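Local coordinates for protein neuroglobin (Symsagittifera roscoffensis, PDB 4B4Y) that holds a haem group and, as a globin of the neuroglobin type, probably binds oxygen at its iron, perhaps in the service of nerve cells, at residues Met7-Glu12 against Trp141-Gly146; Asp30-Val35 against Lys73-Val78; Val84-Val89 against Tyr145-Val150. All coordinates share one frame; numbering follows the deposited sequence.

Contact 1. Residues Met7-Glu12 against Trp141-Gly146; sequences MQVSEE and WLKAYG. With HEM (protoporphyrin IX containing Fe), chain B.
Val-9 and Lys-143 bring the two backbones nearest each other, their CA atoms 7.3 Å apart, where the N-terminal lead into helix 11-24 runs over the flank of helix 135-153. Residues Met-7 to Ser-10 form no regular structure; Ser-10 then acts as the N-cap, its OG taking the backbone N-H of Gln-13, and the helix begins. Residues Trp-141 to Gly-146 are helical throughout.

Lys-143 buries more surface than any other residue here. With CG swung away from the backbone N (chi1 -165°) and every later torsion extended, the side chain runs straight out from its helix to the lead-in segment. Its CG passes Val-9 CG1 at 4.2 Å, the two side chains sliding by each other in opposite directions. Further along, CE lies 3.3 Å from Gln-8 O, and NZ donates to that same oxygen at 3.1 Å. The C=O...N angle is 155° and the nitrogen is tilted 25° from the carbonyl plane. NZ is shared with Ala-6 O, its stronger partner, just before the segment. At the other end Met-7 makes a loose approach, CE to Gly-146 O at 4.4 Å, from a poorly ordered side chain.

On the far flank of the same helix Tyr-145 turns to the haem, its OH 3.8 Å from the vinyl carbon CAB, while that hydroxyl also bonds Phe-113 O of helix 111-127. Val-9 N, for its part, is held by Asn-87 OD1.

The example illustrates how a lysine can fasten a chain end through backbone carbonyls: two carbonyl dipoles converge on the ammonium group, probably offsetting part of its charge, while the aliphatic stem packs against Val-9.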
# COMPACT_ATOMS: atom_id res chain seq x y z
N MET A 7 -2.66 15.44 -26.45
CA MET A 7 -2.88 15.30 -24.98
C MET A 7 -3.18 16.67 -24.28
O MET A 7 -2.71 16.94 -23.14
CB MET A 7 -1.53 14.80 -24.40
CG MET A 7 -1.31 14.85 -22.85
SD MET A 7 -1.28 13.21 -21.95
CE MET A 7 -2.44 12.20 -22.96
N GLN A 8 -3.92 17.53 -24.97
CA GLN A 8 -4.17 18.89 -24.51
C GLN A 8 -5.65 19.11 -24.62
O GLN A 8 -6.27 18.69 -25.59
CB GLN A 8 -3.47 19.91 -25.43
CG GLN A 8 -1.92 19.96 -25.30
CD GLN A 8 -1.43 20.99 -24.25
OE1 GLN A 8 -1.67 22.20 -24.40
NE2 GLN A 8 -0.75 20.50 -23.19
N VAL A 9 -6.23 19.80 -23.66
CA VAL A 9 -7.64 20.09 -23.80
C VAL A 9 -7.81 21.53 -24.28
O VAL A 9 -7.02 22.39 -23.95
CB VAL A 9 -8.42 19.91 -22.47
CG1 VAL A 9 -8.26 18.48 -21.98
CG2 VAL A 9 -8.01 20.97 -21.39
N SER A 10 -8.89 21.79 -25.00
CA SER A 10 -9.22 23.14 -25.35
C SER A 10 -9.52 23.95 -24.07
O SER A 10 -9.83 23.38 -22.99
CB SER A 10 -10.42 23.15 -26.31
OG SER A 10 -11.64 23.08 -25.55
N GLU A 11 -9.49 25.28 -24.20
CA GLU A 11 -9.79 26.18 -23.13
C GLU A 11 -11.21 26.00 -22.75
O GLU A 11 -11.56 26.04 -21.57
CB GLU A 11 -9.50 27.65 -23.62
CG GLU A 11 -10.18 28.81 -22.92
CD GLU A 11 -9.76 30.20 -23.51
OE1 GLU A 11 -8.66 30.32 -24.15
OE2 GLU A 11 -10.55 31.17 -23.32
N GLU A 12 -12.06 25.80 -23.75
CA GLU A 12 -13.49 25.53 -23.47
C GLU A 12 -13.71 24.20 -22.67
O GLU A 12 -14.50 24.18 -21.73
CB GLU A 12 -14.29 25.52 -24.77
CG GLU A 12 -15.84 25.36 -24.54
CD GLU A 12 -16.46 26.46 -23.64
OE1 GLU A 12 -15.80 27.52 -23.44
OE2 GLU A 12 -17.62 26.27 -23.14
N TRP A 141 -14.63 15.43 -19.92
CA TRP A 141 -14.24 14.47 -18.82
C TRP A 141 -13.51 13.26 -19.31
O TRP A 141 -12.49 12.87 -18.75
CB TRP A 141 -15.48 14.06 -18.08
CG TRP A 141 -15.85 15.04 -17.09
CD1 TRP A 141 -16.72 16.10 -17.25
CD2 TRP A 141 -15.38 15.08 -15.74
NE1 TRP A 141 -16.87 16.76 -16.03
CE2 TRP A 141 -15.99 16.19 -15.12
CE3 TRP A 141 -14.38 14.37 -15.03
CZ2 TRP A 141 -15.71 16.56 -13.82
CZ3 TRP A 141 -14.13 14.71 -13.66
CH2 TRP A 141 -14.80 15.82 -13.09
N LEU A 142 -13.89 12.73 -20.46
CA LEU A 142 -13.20 11.53 -20.98
C LEU A 142 -11.79 11.86 -21.39
O LEU A 142 -10.79 11.07 -21.19
CB LEU A 142 -14.01 10.86 -22.15
CG LEU A 142 -15.29 10.08 -21.74
CD1 LEU A 142 -16.25 9.79 -22.92
CD2 LEU A 142 -15.00 8.75 -20.96
N LYS A 143 -11.66 13.01 -22.03
CA LYS A 143 -10.30 13.44 -22.41
C LYS A 143 -9.45 13.73 -21.13
O LYS A 143 -8.28 13.29 -21.01
CB LYS A 143 -10.37 14.68 -23.32
CG LYS A 143 -8.99 14.92 -24.03
CD LYS A 143 -9.09 15.73 -25.33
CE LYS A 143 -7.68 15.78 -25.99
NZ LYS A 143 -7.63 16.54 -27.28
N ALA A 144 -10.02 14.44 -20.20
CA ALA A 144 -9.35 14.66 -18.91
C ALA A 144 -8.90 13.33 -18.28
O ALA A 144 -7.79 13.23 -17.76
CB ALA A 144 -10.35 15.39 -17.89
N TYR A 145 -9.78 12.32 -18.28
CA TYR A 145 -9.44 11.04 -17.64
C TYR A 145 -8.26 10.40 -18.34
O TYR A 145 -7.36 9.82 -17.72
CB TYR A 145 -10.66 10.06 -17.60
CG TYR A 145 -10.26 8.81 -16.89
CD1 TYR A 145 -10.02 8.82 -15.53
CD2 TYR A 145 -10.07 7.62 -17.61
CE1 TYR A 145 -9.62 7.65 -14.86
CE2 TYR A 145 -9.75 6.47 -16.98
CZ TYR A 145 -9.51 6.48 -15.60
OH TYR A 145 -9.14 5.29 -15.03
N GLY A 146 -8.25 10.51 -19.66
CA GLY A 146 -7.10 10.01 -20.47
C GLY A 146 -5.75 10.63 -20.06
O GLY A 146 -4.74 9.92 -19.98
CHA HEM B . -2.09 3.38 -5.79
CHB HEM B . -4.14 7.03 -8.15
CHC HEM B . -5.90 3.82 -11.40
CHD HEM B . -4.79 0.23 -8.41
C1A HEM B . -2.47 4.65 -6.15
C2A HEM B . -2.00 5.87 -5.58
C3A HEM B . -2.56 6.87 -6.22
C4A HEM B . -3.36 6.32 -7.25
CMA HEM B . -2.37 8.40 -5.98
CAA HEM B . -0.98 5.93 -4.40
CBA HEM B . -1.76 6.10 -3.12
CGA HEM B . -0.90 5.91 -1.89
O1A HEM B . 0.22 6.37 -1.78
O2A HEM B . -1.37 5.23 -0.95
C1B HEM B . -4.78 6.50 -9.29
C2B HEM B . -5.39 7.25 -10.38
C3B HEM B . -5.83 6.39 -11.28
C4B HEM B . -5.58 5.05 -10.77
CMB HEM B . -5.41 8.80 -10.43
CAB HEM B . -6.59 6.72 -12.58
CBB HEM B . -5.95 7.29 -13.60
C1C HEM B . -5.83 2.57 -10.82
C2C HEM B . -6.54 1.36 -11.24
C3C HEM B . -6.30 0.40 -10.36
C4C HEM B . -5.40 0.96 -9.40
CMC HEM B . -7.51 1.24 -12.45
CAC HEM B . -6.83 -1.09 -10.42
CBC HEM B . -7.07 -1.70 -9.26
C1D HEM B . -3.80 0.67 -7.55
C2D HEM B . -2.91 -0.15 -6.72
C3D HEM B . -2.14 0.87 -5.97
C4D HEM B . -2.60 2.20 -6.32
CMD HEM B . -2.81 -1.66 -6.53
CAD HEM B . -1.14 0.64 -4.84
CBD HEM B . -2.65 0.86 -4.45
CGD HEM B . -2.58 0.76 -3.04
O1D HEM B . -3.68 0.64 -2.48
O2D HEM B . -1.36 0.77 -2.65
NA HEM B . -3.28 4.97 -7.17
NB HEM B . -4.91 5.20 -9.59
NC HEM B . -5.16 2.29 -9.69
ND HEM B . -3.50 2.01 -7.33
FE HEM B . -4.16 3.60 -8.42

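Contact 2. Residues Asp30-Val35 against Lys73-Val78; sequences DFVEDV and KSIGKV. With HEM (protoporphyrin IX containing Fe), chain B.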
# COMPACT_ATOMS: atom_id res chain seq x y z
N ASP A 30 -16.95 12.54 -0.39
CA ASP A 30 -18.08 11.63 -0.65
C ASP A 30 -18.08 11.15 -2.14
O ASP A 30 -18.21 9.95 -2.40
CB ASP A 30 -19.41 12.32 -0.31
CG ASP A 30 -19.58 12.59 1.22
OD1 ASP A 30 -18.90 11.92 2.05
OD2 ASP A 30 -20.40 13.51 1.57
N PHE A 31 -17.84 12.07 -3.07
CA PHE A 31 -17.87 11.79 -4.50
C PHE A 31 -16.77 10.75 -4.83
O PHE A 31 -17.06 9.74 -5.51
CB PHE A 31 -17.73 13.08 -5.34
CG PHE A 31 -17.10 12.89 -6.70
CD1 PHE A 31 -17.82 12.37 -7.82
CD2 PHE A 31 -15.80 13.24 -6.90
CE1 PHE A 31 -17.20 12.20 -9.09
CE2 PHE A 31 -15.19 13.06 -8.13
CZ PHE A 31 -15.90 12.54 -9.22
N VAL A 32 -15.55 10.96 -4.35
CA VAL A 32 -14.48 10.09 -4.67
C VAL A 32 -14.71 8.68 -4.00
O VAL A 32 -14.38 7.70 -4.58
CB VAL A 32 -13.07 10.68 -4.26
CG1 VAL A 32 -11.88 9.68 -4.66
CG2 VAL A 32 -12.79 11.98 -4.97
N GLU A 33 -15.25 8.59 -2.79
CA GLU A 33 -15.55 7.32 -2.12
C GLU A 33 -16.71 6.55 -2.87
O GLU A 33 -16.63 5.33 -3.07
CB GLU A 33 -15.95 7.60 -0.67
CG GLU A 33 -14.70 7.94 0.25
CD GLU A 33 -15.03 8.08 1.73
OE1 GLU A 33 -16.19 7.78 2.16
OE2 GLU A 33 -14.13 8.57 2.47
N ASP A 34 -17.68 7.31 -3.41
CA ASP A 34 -18.73 6.74 -4.28
C ASP A 34 -18.07 6.06 -5.49
O ASP A 34 -18.43 4.99 -5.81
CB ASP A 34 -19.71 7.85 -4.81
CG ASP A 34 -20.71 8.31 -3.76
OD1 ASP A 34 -20.82 7.64 -2.69
OD2 ASP A 34 -21.31 9.41 -3.94
N VAL A 35 -17.09 6.71 -6.10
CA VAL A 35 -16.40 6.17 -7.23
C VAL A 35 -15.67 4.86 -6.89
O VAL A 35 -15.76 3.87 -7.65
CB VAL A 35 -15.36 7.16 -7.81
CG1 VAL A 35 -14.46 6.47 -8.87
CG2 VAL A 35 -16.08 8.40 -8.39
N LYS A 73 -8.93 9.41 -0.46
CA LYS A 73 -8.39 10.79 -0.29
C LYS A 73 -7.15 10.96 -1.21
O LYS A 73 -7.04 12.01 -1.87
CB LYS A 73 -7.96 11.14 1.16
CG LYS A 73 -9.04 11.41 2.22
CD LYS A 73 -9.74 12.79 2.09
CE LYS A 73 -8.94 14.03 2.67
NZ LYS A 73 -9.24 15.32 1.85
N SER A 74 -6.27 9.91 -1.29
CA SER A 74 -5.06 10.00 -2.10
C SER A 74 -5.36 10.04 -3.51
O SER A 74 -4.81 10.88 -4.21
CB SER A 74 -4.03 8.85 -1.85
OG SER A 74 -3.72 8.79 -0.47
N ILE A 75 -6.20 9.13 -4.04
CA ILE A 75 -6.45 9.28 -5.50
C ILE A 75 -7.23 10.57 -5.78
O ILE A 75 -7.06 11.19 -6.84
CB ILE A 75 -7.16 8.08 -6.13
CG1 ILE A 75 -8.58 7.94 -5.64
CG2 ILE A 75 -6.43 6.72 -5.83
CD1 ILE A 75 -9.16 6.54 -6.09
N GLY A 76 -8.10 10.94 -4.85
CA GLY A 76 -8.92 12.13 -4.95
C GLY A 76 -8.08 13.40 -5.16
O GLY A 76 -8.44 14.28 -5.98
N LYS A 77 -6.91 13.44 -4.52
CA LYS A 77 -5.98 14.57 -4.62
C LYS A 77 -5.26 14.68 -5.92
O LYS A 77 -5.19 15.77 -6.53
CB LYS A 77 -4.95 14.41 -3.43
CG LYS A 77 -3.91 15.50 -3.33
CD LYS A 77 -4.54 16.86 -3.06
CE LYS A 77 -3.41 17.92 -2.71
NZ LYS A 77 -3.45 19.13 -3.61
N VAL A 78 -4.67 13.58 -6.39
CA VAL A 78 -4.12 13.51 -7.76
C VAL A 78 -5.15 13.88 -8.80
O VAL A 78 -4.90 14.68 -9.71
CB VAL A 78 -3.54 12.07 -8.08
CG1 VAL A 78 -3.20 11.99 -9.54
CG2 VAL A 78 -2.27 11.85 -7.25
CHA HEM B . -2.09 3.38 -5.79
CHB HEM B . -4.14 7.03 -8.15
CHC HEM B . -5.90 3.82 -11.40
CHD HEM B . -4.79 0.23 -8.41
C1A HEM B . -2.47 4.65 -6.15
C2A HEM B . -2.00 5.87 -5.58
C3A HEM B . -2.56 6.87 -6.22
C4A HEM B . -3.36 6.32 -7.25
CMA HEM B . -2.37 8.40 -5.98
CAA HEM B . -0.98 5.93 -4.40
CBA HEM B . -1.76 6.10 -3.12
CGA HEM B . -0.90 5.91 -1.89
O1A HEM B . 0.22 6.37 -1.78
O2A HEM B . -1.37 5.23 -0.95
C1B HEM B . -4.78 6.50 -9.29
C2B HEM B . -5.39 7.25 -10.38
C3B HEM B . -5.83 6.39 -11.28
C4B HEM B . -5.58 5.05 -10.77
CMB HEM B . -5.41 8.80 -10.43
CAB HEM B . -6.59 6.72 -12.58
CBB HEM B . -5.95 7.29 -13.60
C1C HEM B . -5.83 2.57 -10.82
C2C HEM B . -6.54 1.36 -11.24
C3C HEM B . -6.30 0.40 -10.36
C4C HEM B . -5.40 0.96 -9.40
CMC HEM B . -7.51 1.24 -12.45
CAC HEM B . -6.83 -1.09 -10.42
CBC HEM B . -7.07 -1.70 -9.26
C1D HEM B . -3.80 0.67 -7.55
C2D HEM B . -2.91 -0.15 -6.72
C3D HEM B . -2.14 0.87 -5.97
C4D HEM B . -2.60 2.20 -6.32
CMD HEM B . -2.81 -1.66 -6.53
CAD HEM B . -1.14 0.64 -4.84
CBD HEM B . -2.65 0.86 -4.45
CGD HEM B . -2.58 0.76 -3.04
O1D HEM B . -3.68 0.64 -2.48
O2D HEM B . -1.36 0.77 -2.65
NA HEM B . -3.28 4.97 -7.17
NB HEM B . -4.91 5.20 -9.59
NC HEM B . -5.16 2.29 -9.69
ND HEM B . -3.50 2.01 -7.33
FE HEM B . -4.16 3.60 -8.42
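Val-32 projects from helix 28-42 directly at Gly-76 of helix 66-83, and the backbones come so close here that their CA atoms are 5.9 Å apart. From its CB, the valine splits into two methyls that lie side by side against the glycine CA. CG1, set opposite the backbone N (chi1 -179°), meets Gly-76 CA at 3.9 Å and touches Ile-75 CG1 at the same time. CG2 takes the other branch and also packs on Gly-76 CA, at 3.9 Å. The fit is close: a CB on Gly-76 would sit only 3.3 Å from Val-32 CG2. No hydrogen bond joins the segments, although Gly-76 O accepts one from the hydroxyl of Tyr-28, at the start of the valine's own helix.

Ile-75 passes the contact on to the haem. Its CG1 stands between the backbone N and the carbonyl carbon (chi1 67°), a placing that turns this branch to Val-32 CG1, 3.9 Å away, and sends CG2 to the porphyrin. There CG2 lies 3.3 Å from the bridging carbon CHB and nearly as close to C4A. One turn on, Val-78 CG2 rests 3.7 Å from the haem methyl CMA. Asp-34, on another side of helix 28-42, forms salt bridges with Arg-63 and with Arg-127 of helix 111-127.

The nearest atoms of the Ile-75 side chain and the bound oxygen molecule are about 3 Å apart; Phe-50, His-71 and His-103 complete that pocket. This is the B/E helix crossing of the globin fold, where tight passage of helices places an apolar residue of helix E over the haem on the ligand side.

Contact 3. Residues Val84-Val89 against Tyr145-Val150; sequences VDLNGV and YGIITV. With HEM (protoporphyrin IX containing Fe), chain B.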
# COMPACT_ATOMS: atom_id res chain seq x y z
N VAL A 84 -7.76 20.62 -12.34
CA VAL A 84 -7.84 22.01 -12.12
C VAL A 84 -6.81 22.70 -13.04
O VAL A 84 -6.92 23.84 -13.38
CB VAL A 84 -7.79 22.15 -10.56
CG1 VAL A 84 -6.50 22.68 -9.98
CG2 VAL A 84 -9.10 22.55 -10.05
N ASP A 85 -5.87 21.96 -13.59
CA ASP A 85 -4.96 22.57 -14.57
C ASP A 85 -4.48 21.48 -15.54
O ASP A 85 -3.33 21.02 -15.47
CB ASP A 85 -3.78 23.26 -13.86
CG ASP A 85 -2.71 23.87 -14.85
OD1 ASP A 85 -2.93 24.00 -16.10
OD2 ASP A 85 -1.60 24.16 -14.35
N LEU A 86 -5.35 21.09 -16.47
CA LEU A 86 -5.08 19.85 -17.26
C LEU A 86 -3.90 19.95 -18.14
O LEU A 86 -3.13 18.97 -18.26
CB LEU A 86 -6.29 19.39 -18.09
CG LEU A 86 -7.30 18.70 -17.16
CD1 LEU A 86 -8.74 18.77 -17.69
CD2 LEU A 86 -6.91 17.23 -16.77
N ASN A 87 -3.73 21.11 -18.77
CA ASN A 87 -2.60 21.33 -19.70
C ASN A 87 -1.22 21.51 -19.04
O ASN A 87 -0.18 21.24 -19.66
CB ASN A 87 -2.93 22.47 -20.68
CG ASN A 87 -4.02 22.06 -21.70
OD1 ASN A 87 -4.23 20.86 -21.95
ND2 ASN A 87 -4.73 23.05 -22.26
N GLY A 88 -1.22 21.90 -17.78
CA GLY A 88 -0.00 22.19 -17.03
C GLY A 88 0.35 21.06 -16.08
O GLY A 88 1.12 21.24 -15.09
N VAL A 89 -0.21 19.88 -16.40
CA VAL A 89 -0.12 18.69 -15.57
C VAL A 89 1.35 18.27 -15.30
O VAL A 89 1.68 17.79 -14.18
CB VAL A 89 -1.05 17.53 -16.16
CG1 VAL A 89 -0.32 16.71 -17.13
CG2 VAL A 89 -1.61 16.69 -15.09
N TYR A 145 -9.78 12.32 -18.28
CA TYR A 145 -9.44 11.04 -17.64
C TYR A 145 -8.26 10.40 -18.34
O TYR A 145 -7.36 9.82 -17.72
CB TYR A 145 -10.66 10.06 -17.60
CG TYR A 145 -10.26 8.81 -16.89
CD1 TYR A 145 -10.02 8.82 -15.53
CD2 TYR A 145 -10.07 7.62 -17.61
CE1 TYR A 145 -9.62 7.65 -14.86
CE2 TYR A 145 -9.75 6.47 -16.98
CZ TYR A 145 -9.51 6.48 -15.60
OH TYR A 145 -9.14 5.29 -15.03
N GLY A 146 -8.25 10.51 -19.66
CA GLY A 146 -7.10 10.01 -20.47
C GLY A 146 -5.75 10.63 -20.06
O GLY A 146 -4.74 9.92 -19.98
N ILE A 147 -5.73 11.94 -19.79
CA ILE A 147 -4.47 12.63 -19.41
C ILE A 147 -4.11 12.16 -18.02
O ILE A 147 -2.97 11.89 -17.77
CB ILE A 147 -4.67 14.19 -19.41
CG1 ILE A 147 -4.55 14.78 -20.84
CG2 ILE A 147 -3.70 14.90 -18.45
CD1 ILE A 147 -5.57 15.98 -21.06
N ILE A 148 -5.05 12.12 -17.09
CA ILE A 148 -4.76 11.65 -15.72
C ILE A 148 -4.17 10.19 -15.75
O ILE A 148 -3.18 9.87 -15.05
CB ILE A 148 -6.01 11.73 -14.85
CG1 ILE A 148 -6.47 13.20 -14.68
CG2 ILE A 148 -5.79 11.01 -13.49
CD1 ILE A 148 -7.79 13.38 -13.98
N THR A 149 -4.72 9.36 -16.63
CA THR A 149 -4.24 8.03 -16.84
C THR A 149 -2.78 7.93 -17.21
O THR A 149 -2.02 7.12 -16.62
CB THR A 149 -5.12 7.32 -17.88
OG1 THR A 149 -6.39 7.17 -17.28
CG2 THR A 149 -4.52 5.88 -18.23
N VAL A 150 -2.39 8.71 -18.21
CA VAL A 150 -0.97 8.85 -18.62
C VAL A 150 -0.10 9.35 -17.47
O VAL A 150 0.96 8.82 -17.23
CB VAL A 150 -0.83 9.80 -19.82
CG1 VAL A 150 0.66 10.25 -20.04
CG2 VAL A 150 -1.47 9.14 -21.15
CHA HEM B . -2.09 3.38 -5.79
CHB HEM B . -4.14 7.03 -8.15
CHC HEM B . -5.90 3.82 -11.40
CHD HEM B . -4.79 0.23 -8.41
C1A HEM B . -2.47 4.65 -6.15
C2A HEM B . -2.00 5.87 -5.58
C3A HEM B . -2.56 6.87 -6.22
C4A HEM B . -3.36 6.32 -7.25
CMA HEM B . -2.37 8.40 -5.98
CAA HEM B . -0.98 5.93 -4.40
CBA HEM B . -1.76 6.10 -3.12
CGA HEM B . -0.90 5.91 -1.89
O1A HEM B . 0.22 6.37 -1.78
O2A HEM B . -1.37 5.23 -0.95
C1B HEM B . -4.78 6.50 -9.29
C2B HEM B . -5.39 7.25 -10.38
C3B HEM B . -5.83 6.39 -11.28
C4B HEM B . -5.58 5.05 -10.77
CMB HEM B . -5.41 8.80 -10.43
CAB HEM B . -6.59 6.72 -12.58
CBB HEM B . -5.95 7.29 -13.60
C1C HEM B . -5.83 2.57 -10.82
C2C HEM B . -6.54 1.36 -11.24
C3C HEM B . -6.30 0.40 -10.36
C4C HEM B . -5.40 0.96 -9.40
CMC HEM B . -7.51 1.24 -12.45
CAC HEM B . -6.83 -1.09 -10.42
CBC HEM B . -7.07 -1.70 -9.26
C1D HEM B . -3.80 0.67 -7.55
C2D HEM B . -2.91 -0.15 -6.72
C3D HEM B . -2.14 0.87 -5.97
C4D HEM B . -2.60 2.20 -6.32
CMD HEM B . -2.81 -1.66 -6.53
CAD HEM B . -1.14 0.64 -4.84
CBD HEM B . -2.65 0.86 -4.45
CGD HEM B . -2.58 0.76 -3.04
O1D HEM B . -3.68 0.64 -2.48
O2D HEM B . -1.36 0.77 -2.65
NA HEM B . -3.28 4.97 -7.17
NB HEM B . -4.91 5.20 -9.59
NC HEM B . -5.16 2.29 -9.69
ND HEM B . -3.50 2.01 -7.33
FE HEM B . -4.16 3.60 -8.42
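Ile-147 meets both Leu-86 and Val-89, and these apolar contacts carry the join between the loop after helix 66-83 and helix 135-153. Its CG1 branch lies opposite the carbonyl carbon (chi1 -82°), which leaves CG2 as the methyl that faces the loop. Ile-147 CG2 touches Val-89 CG1 at 4.1 Å, the two side chains crossing at a slant, and Leu-86 CD2 at 4.3 Å; it also comes 4.1 Å from the backbone oxygen Leu-86 O. Val-89 is poorly ordered, so its end of the packing is the less certain. Val-9 and Met-7 close in on Ile-147 from the N-terminal segment.

Hydrogen bonds run within the segments and none crosses between them. In the loop, Asp-85 OD1 draws a weak bond from Gly-88 N. In the helix, Tyr-145 O takes two donors from one residue, Thr-149 N and Thr-149 OG1, each at 2.9 Å and on opposite faces of the carbonyl plane. The hydroxyl stands 38° out of that plane. Thr-149 OG1 also lies over one face of the Tyr-145 ring, 3.4 Å above it and offset toward the rim.

The haem side is lined by contacts to a vinyl group: Thr-149 OG1 and Ile-148 CG2 each come to 3.7 Å from HEM CBB. An alanine in place of Tyr-145 removes ring and hydroxyl together, so Phe-113 O would probably be left without this donor and the haem vinyl less closely held on that side.

The EF corner of the globin fold thus leans on one face of helix H, while another face of that helix forms a wall of the haem pocket.

Read from the N terminus, the chain leads through contact 1 into helix 11-24, and that contact closes the longest loop by reaching helix 135-153 near the chain's end. Nested inside it, contact 2 closes a short loop between helix 28-42 and helix 66-83. Contact 3 opens only after contact 2 has closed, with the loop that follows helix 66-83, and ends on the same stretch as contact 1, sharing Tyr-145 and Gly-146. Contacts 1 and 3 touch, so the N-terminal lead, the EF corner and helix 135-153 form one joint. Contact 2, 19 Å from contact 1 between centres, is separate, but all three reach the haem.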